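Local coordinates for uncharacterized protein (Bacteroides ovatus, PDB 4FS7), which is of unknown function but, as an extracellular leucine-rich repeat protein, probably binds other proteins, at residues S318-V323 with G341-S346; E332-R337 with L352-I357; A361-I366 with D383-T388. All coordinates share one frame; numbering follows the deposited sequence. Where two conformers were deposited one is given.

Contact 1: residues S318-V323 with G341-S346; sequences SCTSLV and GCTSLS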
loop_
_atom_site.group_PDB
_atom_site.type_symbol
_atom_site.label_atom_id
_atom_site.label_comp_id
_atom_site.label_asym_id
_atom_site.label_seq_id
_atom_site.Cartn_x
_atom_site.Cartn_y
_atom_site.Cartn_z
ATOM N N SER A 318 22.869 -10.568 5.605
ATOM C CA SER A 318 22.731 -11.015 4.242
ATOM C C SER A 318 22.972 -9.907 3.209
ATOM O O SER A 318 22.638 -10.058 2.021
ATOM C CB SER A 318 21.414 -11.778 4.000
ATOM O OG SER A 318 21.510 -13.118 4.463
ATOM N N CYS A 319 23.699 -8.859 3.609
ATOM C CA CYS A 319 24.169 -7.825 2.655
ATOM C C CYS A 319 25.503 -8.292 2.104
ATOM O O CYS A 319 26.578 -7.874 2.526
ATOM C CB CYS A 319 24.250 -6.476 3.344
ATOM S SG CYS A 319 22.639 -5.753 3.721
ATOM N N THR A 320 25.428 -9.195 1.149
ATOM C CA THR A 320 26.547 -9.995 0.669
ATOM C C THR A 320 27.516 -9.283 -0.267
ATOM O O THR A 320 28.578 -9.852 -0.549
ATOM C CB THR A 320 26.041 -11.278 -0.003
ATOM O OG1 THR A 320 25.046 -10.934 -0.967
ATOM C CG2 THR A 320 25.488 -12.280 1.041
ATOM N N SER A 321 27.205 -8.066 -0.685
ATOM C CA SER A 321 28.096 -7.269 -1.537
ATOM C C SER A 321 28.803 -6.136 -0.788
ATOM O O SER A 321 29.654 -5.461 -1.371
ATOM C CB SER A 321 27.291 -6.654 -2.699
ATOM O OG SER A 321 26.882 -7.638 -3.619
ATOM N N LEU A 322 28.480 -5.921 0.481
ATOM C CA LEU A 322 29.014 -4.795 1.222
ATOM C C LEU A 322 30.449 -5.104 1.669
ATOM O O LEU A 322 30.670 -6.065 2.372
ATOM C CB LEU A 322 28.146 -4.566 2.461
ATOM C CG LEU A 322 28.496 -3.358 3.352
ATOM C CD1 LEU A 322 28.380 -2.022 2.518
ATOM C CD2 LEU A 322 27.631 -3.380 4.617
ATOM N N VAL A 323 31.397 -4.271 1.254
ATOM C CA VAL A 323 32.824 -4.498 1.499
ATOM C C VAL A 323 33.322 -3.642 2.640
ATOM O O VAL A 323 34.168 -4.072 3.456
ATOM C CB VAL A 323 33.623 -4.187 0.204
ATOM C CG1 VAL A 323 35.144 -4.100 0.539
ATOM C CG2 VAL A 323 33.369 -5.258 -0.784
ATOM N N GLY A 341 26.442 -12.962 7.778
ATOM C CA GLY A 341 26.385 -13.331 6.392
ATOM C C GLY A 341 26.810 -12.246 5.425
ATOM O O GLY A 341 26.554 -12.351 4.221
ATOM N N CYS A 342 27.521 -11.228 5.902
ATOM C CA CYS A 342 28.080 -10.208 5.005
ATOM C C CYS A 342 29.406 -10.744 4.477
ATOM O O CYS A 342 30.505 -10.401 4.976
ATOM C CB CYS A 342 28.271 -8.884 5.730
ATOM S SG CYS A 342 26.630 -8.071 6.054
ATOM N N THR A 343 29.292 -11.612 3.480
ATOM C CA THR A 343 30.401 -12.394 2.930
ATOM C C THR A 343 31.548 -11.580 2.374
ATOM O O THR A 343 32.686 -12.057 2.333
ATOM C CB THR A 343 29.889 -13.234 1.769
ATOM O OG1 THR A 343 28.660 -13.860 2.154
ATOM C CG2 THR A 343 30.923 -14.273 1.327
ATOM N N SER A 344 31.251 -10.377 1.914
ATOM C CA SER A 344 32.265 -9.504 1.322
ATOM C C SER A 344 32.873 -8.501 2.284
ATOM O O SER A 344 33.802 -7.795 1.919
ATOM C CB SER A 344 31.676 -8.734 0.098
ATOM O OG SER A 344 31.209 -9.604 -0.918
ATOM N N LEU A 345 32.387 -8.416 3.516
ATOM C CA LEU A 345 32.755 -7.347 4.433
ATOM C C LEU A 345 34.221 -7.532 4.827
ATOM O O LEU A 345 34.586 -8.547 5.397
ATOM C CB LEU A 345 31.859 -7.344 5.667
ATOM C CG LEU A 345 32.091 -6.241 6.672
ATOM C CD1 LEU A 345 31.860 -4.869 6.044
ATOM C CD2 LEU A 345 31.248 -6.481 7.891
ATOM N N SER A 346 35.025 -6.497 4.589
ATOM C CA SER A 346 36.464 -6.527 4.837
ATOM C C SER A 346 36.925 -5.389 5.724
ATOM O O SER A 346 37.885 -5.545 6.466
ATOM C CB SER A 346 37.214 -6.447 3.504
ATOM O OG SER A 346 38.615 -6.383 3.719
#
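Two backbone turns lie one behind the other in nearly the same shape, each an inverse gamma turn centred on a cysteine that runs into a type I beta turn, C319 to L322 and C342 to L345. The firmest side-chain link is made by S344, whose CB points at the other turn. S344 OG, placed beside its own backbone N and anti to the carbonyl carbon (chi1 -59°), donates to T320 O at 2.7 Å, in the plane of that carbonyl. A serine suits the place because its hydroxyl sits one bond beyond CB, just far enough to reach the carbonyl. T320 and T343 lie alongside each other and point the same way, with the T320 methyl CG2 resting 3.4 Å from G341 O. The equivalent residues are 23 positions apart, the step of successive coils in a BspA-type leucine-rich repeat solenoid, so cysteine and leucine recur at corresponding positions. C319 CB touches C342 SG at 3.9 Å, both cysteines buried and turned by nearly the same chi1. L345 carries CG anti to its backbone N, and its CD1 lies 3.6 Å from V323 O. G341 has a positive phi (71°), which favours glycine without requiring it, since S318 takes the same backbone shape (phi 68°). Where the turns end, the backbones join: S346 N donates to V323 O at 2.8 Å, almost straight and on a lone pair. Beside this bond V323 CG2 lies against S344 CB on the exposed flank, while S321 turns the other way and bonds S297 O on the preceding coil.

Contact 2: residues E332-R337 with L352-I357; sequences EEIGKR and LSLRKI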
loop_
_atom_site.group_PDB
_atom_site.type_symbol
_atom_site.label_atom_id
_atom_site.label_comp_id
_atom_site.label_asym_id
_atom_site.label_seq_id
_atom_site.Cartn_x
_atom_site.Cartn_y
_atom_site.Cartn_z
ATOM N N GLU A 332 27.118 3.231 19.778
ATOM C CA GLU A 332 27.163 2.585 21.090
ATOM C C GLU A 332 26.956 1.074 21.062
ATOM O O GLU A 332 27.489 0.378 21.921
ATOM C CB GLU A 332 26.102 3.180 22.014
ATOM C CG GLU A 332 26.316 4.690 22.283
ATOM C CD GLU A 332 25.383 5.281 23.317
ATOM O OE1 GLU A 332 24.768 4.549 24.136
ATOM O OE2 GLU A 332 25.310 6.530 23.322
ATOM N N GLU A 333 26.132 0.577 20.162
ATOM C CA GLU A 333 25.741 -0.838 20.140
ATOM C C GLU A 333 25.614 -1.328 18.718
ATOM O O GLU A 333 25.056 -0.608 17.865
ATOM C CB GLU A 333 24.386 -1.062 20.843
ATOM C CG GLU A 333 24.320 -0.483 22.266
ATOM C CD GLU A 333 22.995 -0.697 22.998
ATOM O OE1 GLU A 333 22.169 -1.540 22.582
ATOM O OE2 GLU A 333 22.774 -0.007 24.019
ATOM N N ILE A 334 26.085 -2.552 18.505
ATOM C CA ILE A 334 25.848 -3.326 17.305
ATOM C C ILE A 334 25.040 -4.546 17.728
ATOM O O ILE A 334 25.454 -5.250 18.637
ATOM C CB ILE A 334 27.228 -3.822 16.636
ATOM C CG1 ILE A 334 28.040 -2.609 16.139
ATOM C CG2 ILE A 334 26.987 -4.818 15.518
ATOM C CD1 ILE A 334 29.525 -2.929 15.766
ATOM N N GLY A 335 23.883 -4.767 17.120
ATOM C CA GLY A 335 22.987 -5.814 17.537
ATOM C C GLY A 335 23.335 -7.224 17.154
ATOM O O GLY A 335 24.312 -7.518 16.469
ATOM N N LYS A 336 22.549 -8.147 17.704
ATOM C CA LYS A 336 22.662 -9.565 17.368
ATOM C C LYS A 336 22.568 -9.748 15.858
ATOM O O LYS A 336 21.666 -9.182 15.222
ATOM C CB LYS A 336 21.529 -10.324 18.080
ATOM C CG LYS A 336 21.422 -11.783 17.713
ATOM C CD LYS A 336 20.385 -12.537 18.552
ATOM C CE LYS A 336 20.361 -14.009 18.229
ATOM N NZ LYS A 336 19.414 -14.738 19.109
ATOM N N ARG A 337 23.486 -10.498 15.263
ATOM C CA ARG A 337 23.452 -10.842 13.836
ATOM C C ARG A 337 23.412 -9.596 12.957
ATOM O O ARG A 337 23.044 -9.686 11.797
ATOM C CB ARG A 337 22.277 -11.758 13.541
ATOM C CG ARG A 337 22.483 -13.169 14.077
ATOM C CD ARG A 337 21.214 -14.047 14.064
ATOM N NE ARG A 337 20.644 -14.173 12.725
ATOM C CZ ARG A 337 19.682 -15.044 12.441
ATOM N NH1 ARG A 337 19.185 -15.838 13.380
ATOM N NH2 ARG A 337 19.162 -15.088 11.228
ATOM N N LEU A 352 35.522 3.811 19.836
ATOM C CA LEU A 352 35.678 3.602 21.270
ATOM C C LEU A 352 34.413 3.903 22.074
ATOM O O LEU A 352 34.338 3.522 23.221
ATOM C CB LEU A 352 36.870 4.416 21.799
ATOM N N SER A 353 33.399 4.531 21.463
ATOM C CA SER A 353 32.063 4.661 22.071
ATOM C C SER A 353 31.308 3.330 22.164
ATOM O O SER A 353 30.323 3.226 22.881
ATOM C CB SER A 353 31.194 5.610 21.235
ATOM O OG SER A 353 31.266 5.308 19.855
ATOM N N LEU A 354 31.766 2.329 21.415
ATOM C CA LEU A 354 31.067 1.050 21.355
ATOM C C LEU A 354 31.099 0.362 22.690
ATOM O O LEU A 354 32.182 0.167 23.272
ATOM C CB LEU A 354 31.690 0.163 20.282
ATOM C CG LEU A 354 31.003 -1.117 19.843
ATOM C CD1 LEU A 354 29.651 -0.746 19.147
ATOM C CD2 LEU A 354 31.941 -1.903 18.884
ATOM N N ARG A 355 29.928 -0.042 23.151
ATOM C CA ARG A 355 29.754 -0.701 24.432
ATOM C C ARG A 355 29.371 -2.162 24.316
ATOM O O ARG A 355 29.609 -2.931 25.239
ATOM C CB ARG A 355 28.657 0.017 25.243
ATOM C CG ARG A 355 28.932 1.472 25.561
ATOM C CD ARG A 355 27.874 2.007 26.535
ATOM N NE ARG A 355 26.582 2.334 25.899
ATOM C CZ ARG A 355 25.515 1.516 25.798
ATOM N NH1 ARG A 355 25.562 0.258 26.281
ATOM N NH2 ARG A 355 24.380 1.955 25.200
ATOM N N LYS A 356 28.745 -2.538 23.223
ATOM C CA LYS A 356 28.135 -3.883 23.103
ATOM C C LYS A 356 28.158 -4.326 21.643
ATOM O O LYS A 356 27.836 -3.547 20.766
ATOM C CB LYS A 356 26.658 -3.855 23.626
ATOM C CG LYS A 356 26.041 -5.257 23.805
ATOM C CD LYS A 356 24.561 -5.258 24.154
ATOM C CE LYS A 356 24.237 -4.683 25.499
ATOM N NZ LYS A 356 24.888 -5.402 26.664
ATOM N N ILE A 357 28.480 -5.599 21.430
ATOM C CA ILE A 357 28.323 -6.285 20.171
ATOM C C ILE A 357 27.428 -7.497 20.439
ATOM O O ILE A 357 27.664 -8.237 21.380
ATOM C CB ILE A 357 29.672 -6.758 19.574
ATOM C CG1 ILE A 357 30.549 -5.525 19.282
ATOM C CG2 ILE A 357 29.486 -7.627 18.319
ATOM C CD1 ILE A 357 31.996 -5.870 18.907
#
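Strands 333-334 and 356-357 pair in parallel, E333 beside K356 and I334 beside I357, part of the strand ladder along a BspA-type leucine-rich repeat solenoid. I334 N donates to K356 O at 3.0 Å, nearly straight and in the carbonyl plane. One step earlier, E332 O takes two consecutive amides: a firm bond from R355 N at 2.8 Å, arriving from above the carbonyl plane, and a weak, bent one from K356 N.

The tightly packed side is the buried face carrying I334 and I357. I334 crosses L354 at about a right angle, and its CG1 meets L354 CD1 at 3.9 Å. Branched isoleucines suit short strands facing an apolar interior, while the leucine, with CG anti to its backbone N (chi1 -169°), brings both methyls close to I334 CD1.

The solvent side is charged, with R355 and K356 exposed and the far end of K356 leading away. R355 bends at chi3 (-78°), its CB close to E332 O, and that carbonyl lies over one face of the guanidinium without packing on it. R355 NH2 is gripped by two salt bridges. E332 OE1 meets R355 NH2 at 2.8 Å in the guanidinium plane, and a weak second bond runs from R355 NE to the same oxygen. E333 OE2 meets R355 NH2 at 2.8 Å, but from a more tilted approach. Both oxygens use their anti lone pairs, and both carboxylates stand steeply across the guanidinium, so neither forms a flat two-pronged pair. The shared arginine probably eases the repulsion between adjacent glutamates.

E332, E333 and R355 also touch F310 on strand 310-311. That strand flanks 333-334 within the parallel sheet of four strands, whose outermost member on this side is 356-357.

Contact 3: residues A361-I366 with D383-T388; sequences AFQGCI and DFEDTT
Water 1, lying between two turns on successive coils of the leucine-rich repeat solenoid, is the best-held polar atom here, gripped by three firm bonds and one weak one. Water 1 accepts from E385 N at 2.9 Å, and water 1 donates to C365 O at 3.0 Å and to T388 OG1 at 2.8 Å; the long, weak link to F362 O can at most share a proton already used. T388 OG1 is also bonded to L368 O, which fixes the hydroxyl that meets the water.

E385 also holds the loop 361-366 by its side chain. Bent at chi2 (-69°), the chain curls back so that E385 OE2 accepts from G364 N at 2.8 Å, the amide coming from above the carboxylate plane, while CG lies against C365. G364 is the third residue of a type II turn from F362 to C365, where a positive phi suits glycine. An alanine here in place of E385 would keep the amide that holds the water but lose the carboxylate, and would probably leave the G364 turn less firmly held.

Further back, F362 N donates to D383 O at 2.9 Å, nearly along the C=O axis. The side chains of F362 and F384 run alongside each other, their rings near parallel (11°) but slid so far that they barely overlap. F362 CD2 sits 3.4 Å above the F384 plane, toward its rim; flat phenylalanines suit such layering of successive coils. On the outer flank water 2 bridges I366 O and T387 OG1.

F362 meets the ring of F339 one coil back, and F384 meets F390 edge-to-face on strand 389-393, so the aromatic row passes through these loops, one before and one after strand 370-374 in the chain.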
loop_
_atom_site.group_PDB
_atom_site.type_symbol
_atom_site.label_atom_id
_atom_site.label_comp_id
_atom_site.label_asym_id
_atom_site.label_seq_id
_atom_site.Cartn_x
_atom_site.Cartn_y
_atom_site.Cartn_z
ATOM N N ALA A 361 27.180 -11.228 15.628
ATOM C CA ALA A 361 27.096 -10.046 14.790
ATOM C C ALA A 361 27.862 -10.175 13.480
ATOM O O ALA A 361 27.491 -9.589 12.484
ATOM C CB ALA A 361 27.522 -8.821 15.557
ATOM N N PHE A 362 28.999 -10.908 13.529
ATOM C CA PHE A 362 29.848 -11.066 12.369
ATOM C C PHE A 362 30.001 -12.512 11.947
ATOM O O PHE A 362 30.926 -12.869 11.249
ATOM C CB PHE A 362 31.217 -10.372 12.629
ATOM C CG PHE A 362 31.083 -8.915 12.817
ATOM C CD1 PHE A 362 30.941 -8.078 11.734
ATOM C CD2 PHE A 362 30.990 -8.375 14.094
ATOM C CE1 PHE A 362 30.751 -6.736 11.921
ATOM C CE2 PHE A 362 30.783 -7.007 14.265
ATOM C CZ PHE A 362 30.674 -6.190 13.175
ATOM N N GLN A 363 29.046 -13.350 12.349
ATOM C CA GLN A 363 29.029 -14.719 11.888
ATOM C C GLN A 363 28.898 -14.742 10.367
ATOM O O GLN A 363 28.133 -13.959 9.792
ATOM C CB GLN A 363 27.869 -15.443 12.536
ATOM C CG GLN A 363 27.739 -16.893 12.117
ATOM C CD GLN A 363 26.616 -17.543 12.859
ATOM O OE1 GLN A 363 25.488 -17.092 12.825
ATOM N NE2 GLN A 363 26.936 -18.611 13.568
ATOM N N GLY A 364 29.672 -15.593 9.701
ATOM C CA GLY A 364 29.672 -15.682 8.276
ATOM C C GLY A 364 30.455 -14.604 7.551
ATOM O O GLY A 364 30.475 -14.637 6.319
ATOM N N CYS A 365 31.094 -13.701 8.286
ATOM C CA CYS A 365 31.916 -12.643 7.678
ATOM C C CYS A 365 33.305 -13.183 7.408
ATOM O O CYS A 365 34.268 -12.861 8.088
ATOM C CB CYS A 365 31.932 -11.386 8.509
ATOM S SG CYS A 365 30.295 -10.576 8.583
ATOM N N ILE A 366 33.348 -14.052 6.394
ATOM C CA ILE A 366 34.532 -14.829 6.086
ATOM C C ILE A 366 35.687 -14.003 5.534
ATOM O O ILE A 366 36.832 -14.441 5.587
ATOM C CB ILE A 366 34.172 -16.019 5.162
ATOM C CG1 ILE A 366 33.538 -15.572 3.810
ATOM C CG2 ILE A 366 33.241 -16.989 5.936
ATOM C CD1 ILE A 366 33.232 -16.758 2.804
ATOM N N ASP A 383 32.038 -13.605 18.426
ATOM C CA ASP A 383 30.973 -13.186 17.525
ATOM C C ASP A 383 31.456 -12.884 16.112
ATOM O O ASP A 383 30.690 -12.429 15.267
ATOM C CB ASP A 383 30.230 -12.041 18.175
ATOM C CG ASP A 383 29.587 -12.505 19.489
ATOM O OD1 ASP A 383 28.803 -13.489 19.441
ATOM O OD2 ASP A 383 29.955 -11.994 20.554
ATOM N N PHE A 384 32.728 -13.168 15.882
ATOM C CA PHE A 384 33.370 -13.133 14.576
ATOM C C PHE A 384 33.725 -14.532 14.104
ATOM O O PHE A 384 33.839 -15.463 14.924
ATOM C CB PHE A 384 34.669 -12.326 14.636
ATOM C CG PHE A 384 34.482 -10.868 14.995
ATOM C CD1 PHE A 384 34.242 -10.496 16.280
ATOM C CD2 PHE A 384 34.577 -9.863 14.046
ATOM C CE1 PHE A 384 34.081 -9.147 16.661
ATOM C CE2 PHE A 384 34.414 -8.532 14.424
ATOM C CZ PHE A 384 34.182 -8.182 15.720
ATOM N N GLU A 385 33.974 -14.693 12.815
ATOM C CA GLU A 385 34.559 -15.932 12.325
ATOM C C GLU A 385 35.895 -16.198 12.989
ATOM O O GLU A 385 36.609 -15.282 13.342
ATOM C CB GLU A 385 34.747 -15.853 10.814
ATOM C CG GLU A 385 33.405 -15.896 10.078
ATOM C CD GLU A 385 32.748 -17.255 10.194
ATOM O OE1 GLU A 385 33.439 -18.232 9.803
ATOM O OE2 GLU A 385 31.571 -17.381 10.644
ATOM N N ASP A 386 36.205 -17.483 13.167
ATOM C CA ASP A 386 37.441 -17.870 13.859
ATOM C C ASP A 386 38.700 -17.551 13.045
ATOM O O ASP A 386 39.804 -17.647 13.563
ATOM C CB ASP A 386 37.407 -19.312 14.375
ATOM C CG ASP A 386 37.260 -20.340 13.289
ATOM O OD1 ASP A 386 37.458 -20.018 12.098
ATOM O OD2 ASP A 386 36.974 -21.526 13.648
ATOM N N THR A 387 38.533 -17.170 11.785
ATOM C CA THR A 387 39.626 -16.724 10.926
ATOM C C THR A 387 40.004 -15.243 11.124
ATOM O O THR A 387 41.074 -14.822 10.694
ATOM C CB THR A 387 39.279 -16.993 9.456
ATOM O OG1 THR A 387 37.951 -16.525 9.221
ATOM C CG2 THR A 387 39.369 -18.517 9.138
ATOM N N THR A 388 39.136 -14.449 11.751
ATOM C CA THR A 388 39.397 -13.020 11.973
ATOM C C THR A 388 40.555 -12.893 12.960
ATOM O O THR A 388 40.552 -13.525 14.036
ATOM C CB THR A 388 38.138 -12.275 12.479
ATOM O OG1 THR A 388 37.105 -12.403 11.482
ATOM C CG2 THR A 388 38.425 -10.795 12.826
HETATM O O HOH W 1 34.385 -12.440 11.046
HETATM O O HOH W 2 38.247 -14.109 8.042
#

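The three contacts join neighbouring coils near the C-terminal end of one solenoid, each partly buried, contact 3 having the largest share of buried residues (5 of 11); apolar residues mostly face inward, polar or charged ones outward. Contacts 1 and 3 lie along the same row of turns, about 11 Å apart between centres, and touch directly: G341 N probably bonds Q363 O, and L345 packs against F362. Contact 2 lies on a different flank, yet its segment 332-337 leads on to 341-346. The chemistry follows the place: contact 2 pairs strands and puts a salt-bridge network outside, contact 1 joins turns by a serine hydroxyl and backbone, and contact 3 adds aromatic rings and bridging waters.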